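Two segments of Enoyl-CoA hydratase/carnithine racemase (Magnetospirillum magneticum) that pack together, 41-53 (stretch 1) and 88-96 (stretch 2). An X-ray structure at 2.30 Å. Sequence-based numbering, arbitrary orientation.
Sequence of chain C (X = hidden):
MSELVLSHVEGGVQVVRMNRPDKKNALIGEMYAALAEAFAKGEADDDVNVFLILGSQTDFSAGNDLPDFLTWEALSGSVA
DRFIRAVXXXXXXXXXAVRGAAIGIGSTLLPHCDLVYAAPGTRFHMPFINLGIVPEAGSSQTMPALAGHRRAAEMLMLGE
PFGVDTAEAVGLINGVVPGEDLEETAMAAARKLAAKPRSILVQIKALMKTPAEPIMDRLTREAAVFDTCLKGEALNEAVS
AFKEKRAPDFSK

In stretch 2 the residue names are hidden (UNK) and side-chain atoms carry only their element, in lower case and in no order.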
# COMPACT_ATOMS: atom_id res chain seq x y z
N LYS C 41 -10.58 39.21 -0.04
CA LYS C 41 -11.66 39.53 -0.95
C LYS C 41 -12.62 38.33 -1.10
O LYS C 41 -13.84 38.48 -0.95
CB LYS C 41 -11.07 39.97 -2.29
CG LYS C 41 -12.06 39.79 -3.43
CD LYS C 41 -11.51 39.90 -4.86
CE LYS C 41 -12.16 38.91 -5.86
NZ LYS C 41 -13.63 38.66 -5.70
N GLY C 42 -12.07 37.15 -1.36
CA GLY C 42 -12.89 35.98 -1.58
C GLY C 42 -13.70 35.66 -0.36
O GLY C 42 -14.86 35.28 -0.46
N GLU C 43 -13.12 35.80 0.81
CA GLU C 43 -13.83 35.48 2.05
C GLU C 43 -15.03 36.37 2.26
O GLU C 43 -16.03 35.90 2.77
CB GLU C 43 -12.91 35.57 3.27
CG GLU C 43 -12.02 34.34 3.43
CD GLU C 43 -12.75 33.16 4.07
OE1 GLU C 43 -13.00 33.19 5.31
OE2 GLU C 43 -13.07 32.19 3.35
N ALA C 44 -14.94 37.63 1.81
CA ALA C 44 -16.03 38.61 1.93
C ALA C 44 -16.99 38.62 0.75
O ALA C 44 -18.11 39.09 0.88
CB ALA C 44 -15.46 39.99 2.10
N ASP C 45 -16.59 38.05 -0.38
CA ASP C 45 -17.42 38.08 -1.58
C ASP C 45 -18.49 37.00 -1.60
O ASP C 45 -18.22 35.78 -1.64
CB ASP C 45 -16.52 37.91 -2.80
CG ASP C 45 -17.25 38.08 -4.14
OD1 ASP C 45 -18.51 38.12 -4.16
OD2 ASP C 45 -16.52 38.14 -5.18
N ASP C 46 -19.72 37.45 -1.64
CA ASP C 46 -20.85 36.57 -1.68
C ASP C 46 -20.95 35.73 -2.96
O ASP C 46 -21.62 34.72 -2.98
CB ASP C 46 -22.09 37.40 -1.52
CG ASP C 46 -23.33 36.55 -1.26
OD1 ASP C 46 -23.36 35.32 -1.27
OD2 ASP C 46 -24.35 37.13 -1.09
N ASP C 47 -20.30 36.11 -4.03
CA ASP C 47 -20.31 35.27 -5.24
C ASP C 47 -19.31 34.14 -5.21
O ASP C 47 -19.24 33.34 -6.13
CB ASP C 47 -19.99 36.12 -6.47
CG ASP C 47 -21.03 37.20 -6.73
OD1 ASP C 47 -22.22 36.87 -6.70
OD2 ASP C 47 -20.64 38.36 -6.94
N VAL C 48 -18.48 34.12 -4.18
CA VAL C 48 -17.45 33.10 -4.03
C VAL C 48 -17.81 32.04 -2.98
O VAL C 48 -18.10 32.37 -1.84
CB VAL C 48 -16.17 33.74 -3.60
CG1 VAL C 48 -15.14 32.67 -3.27
CG2 VAL C 48 -15.67 34.62 -4.71
N ASN C 49 -17.80 30.79 -3.40
CA ASN C 49 -18.03 29.69 -2.52
C ASN C 49 -16.79 28.90 -2.17
O ASN C 49 -16.74 28.31 -1.10
CB ASN C 49 -19.01 28.72 -3.15
CG ASN C 49 -20.42 29.28 -3.22
OD1 ASN C 49 -20.70 30.37 -2.73
ND2 ASN C 49 -21.31 28.50 -3.75
N VAL C 50 -15.80 28.90 -3.06
CA VAL C 50 -14.64 28.06 -2.92
C VAL C 50 -13.44 28.77 -3.53
O VAL C 50 -13.59 29.44 -4.53
CB VAL C 50 -14.88 26.75 -3.70
CG1 VAL C 50 -13.67 25.84 -3.65
CG2 VAL C 50 -16.06 26.03 -3.12
N PHE C 51 -12.25 28.53 -2.97
CA PHE C 51 -10.99 28.94 -3.58
C PHE C 51 -10.29 27.81 -4.29
O PHE C 51 -10.31 26.68 -3.84
CB PHE C 51 -10.02 29.41 -2.53
CG PHE C 51 -10.45 30.67 -1.81
CD1 PHE C 51 -10.10 31.89 -2.30
CD2 PHE C 51 -11.13 30.60 -0.60
CE1 PHE C 51 -10.49 33.05 -1.64
CE2 PHE C 51 -11.50 31.74 0.07
CZ PHE C 51 -11.20 32.97 -0.45
N LEU C 52 -9.62 28.16 -5.37
CA LEU C 52 -8.75 27.22 -6.04
C LEU C 52 -7.37 27.86 -6.27
O LEU C 52 -7.25 28.83 -6.98
CB LEU C 52 -9.35 26.84 -7.37
CG LEU C 52 -8.43 26.07 -8.31
CD1 LEU C 52 -8.04 24.75 -7.67
CD2 LEU C 52 -9.12 25.77 -9.61
N ILE C 53 -6.35 27.29 -5.65
CA ILE C 53 -5.00 27.82 -5.74
C ILE C 53 -4.17 27.04 -6.70
O ILE C 53 -4.06 25.84 -6.55
CB ILE C 53 -4.27 27.71 -4.43
CG1 ILE C 53 -5.07 28.34 -3.32
CG2 ILE C 53 -2.93 28.41 -4.47
CD1 ILE C 53 -4.54 27.87 -1.99
N UNK C 88 -5.02 29.53 6.78
CA UNK C 88 -5.34 28.71 7.93
C UNK C 88 -6.70 29.06 8.50
O UNK C 88 -7.41 28.17 8.92
c UNK C 88 -4.29 28.86 8.99
N UNK C 89 -7.06 30.34 8.52
CA UNK C 89 -8.34 30.78 9.05
C UNK C 89 -9.48 30.89 8.03
O UNK C 89 -10.60 31.28 8.39
N UNK C 90 -9.24 30.55 6.77
CA UNK C 90 -10.30 30.71 5.77
C UNK C 90 -11.49 29.84 6.07
O UNK C 90 -11.36 28.64 6.27
c UNK C 90 -9.78 30.39 4.38
N UNK C 91 -12.67 30.46 6.10
CA UNK C 91 -13.91 29.75 6.40
C UNK C 91 -14.39 28.95 5.20
O UNK C 91 -14.98 27.88 5.34
c UNK C 91 -14.98 30.74 9.46
c UNK C 91 -14.97 30.73 6.87
n UNK C 91 -16.46 29.85 11.85
n UNK C 91 -16.39 30.28 9.55
c UNK C 91 -14.60 31.48 8.16
c UNK C 91 -17.04 29.86 10.65
n UNK C 91 -18.30 29.45 10.54
N UNK C 92 -14.14 29.45 4.02
CA UNK C 92 -14.54 28.75 2.80
C UNK C 92 -13.51 27.71 2.39
O UNK C 92 -12.35 27.80 2.75
c UNK C 92 -15.83 30.78 1.96
n UNK C 92 -17.29 33.91 0.27
c UNK C 92 -16.05 31.82 0.84
c UNK C 92 -17.04 32.88 1.29
c UNK C 92 -14.77 29.74 1.65
N UNK C 93 -13.93 26.73 1.63
CA UNK C 93 -13.05 25.66 1.22
C UNK C 93 -11.99 26.11 0.27
O UNK C 93 -12.19 27.05 -0.49
c UNK C 93 -15.36 25.06 0.86
c UNK C 93 -15.33 26.52 1.19
c UNK C 93 -13.97 24.68 0.47
N UNK C 94 -10.88 25.38 0.30
CA UNK C 94 -9.69 25.72 -0.46
C UNK C 94 -9.16 24.44 -1.12
O UNK C 94 -8.92 23.46 -0.47
c UNK C 94 -9.12 27.49 1.24
c UNK C 94 -8.62 26.27 0.47
c UNK C 94 -7.36 26.60 -0.29
N UNK C 95 -9.05 24.48 -2.44
CA UNK C 95 -8.54 23.37 -3.21
C UNK C 95 -7.25 23.81 -3.84
O UNK C 95 -7.15 24.94 -4.28
c UNK C 95 -9.52 23.04 -4.35
c UNK C 95 -10.88 22.68 -3.77
c UNK C 95 -8.98 21.91 -5.23
N UNK C 96 -6.25 22.95 -3.86
CA UNK C 96 -4.99 23.29 -4.49
C UNK C 96 -4.59 22.26 -5.52
O UNK C 96 -4.91 21.10 -5.37
c UNK C 96 -3.92 23.38 -3.45

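Position 88 has one side-chain carbon and lies out of reach of stretch 1. A lone CB means alanine: Ala 88.

Position 89 has no side-chain atoms and barely meets stretch 1, so it is Gly 89.

Position 90 again has a single carbon. It points toward stretch 1, and its CB lies 3.9 Å from Glu 43 OE2. This is Ala 90.

Position 91 has three carbons, a nitrogen, and then a carbon carrying two more nitrogens. Its CB lies 3.5 Å from Glu 43 OE1, though the end of the side chain leads away. The guanidinium group identifies Arg 91. Arg 91 N donates a hydrogen bond to Glu 43 OE1 at 2.9 Å.

Position 92 has four carbons in a row ending in nitrogen. That nitrogen sits among the carbonyls of Gly 42, Glu 43, Asp 45 and Val 48. The unbranched chain can only be lysine. Lys 92 has chi1 m and the other three chi angles t, so the chain is extended beyond CB. NZ donates to Val 48 O at 2.7 Å and to Gly 42 O at 2.9 Å. A weak bond runs from NZ to Glu 43 O at 3.4 Å. Asp 45 O is also close to NZ, at 2.8 Å, but the angle is poor for a hydrogen bond. Lys 92 N donates to Glu 43 OE2 at 3.0 Å.

Position 93 has three carbons that close a ring onto the backbone nitrogen. The ring meets Asn 49 O and the side chain of Val 50. This is Pro 93. Its CD lies 3.2 Å from Asn 49 O. Its carbonyl accepts from the strand of stretch 1: Phe 51 N donates to Pro 93 O at 2.9 Å.

Position 94 has one carbon carrying two others, which touch the side chains of Phe 51 and Ile 53. The branching is that of valine. Val 94 CG1 packs 3.5 Å from Ile 53 CD1, and Val 94 CG2 lies 4.1 Å from Phe 51 CD2.

Position 95 shows the same branching and touches Val 50 and Leu 52. It is Val 95. Its CG1 is 3.9 Å from Leu 52 CD1. Val 95 N donates to Phe 51 O at 2.9 Å, and Val 95 O accepts from Ile 53 N at 2.8 Å.

Position 96 has one carbon, a CB 4.5 Å from Ile 53 CB: Ala 96.

The contact has two parts. Parallel strands pair Phe 51, Leu 52 and Ile 53 with Val 94, Val 95 and Ala 96. Leu 52 and Val 95 share one sheet face; the other two pairs share the opposite one. Before the strands, Glu 43 accepts two backbone N-H groups while Lys 92 gathers backbone carbonyls, joining the helix end and turn to the approach to the second strand.

Stretch 2, residues 88-96: AGARKPVVA
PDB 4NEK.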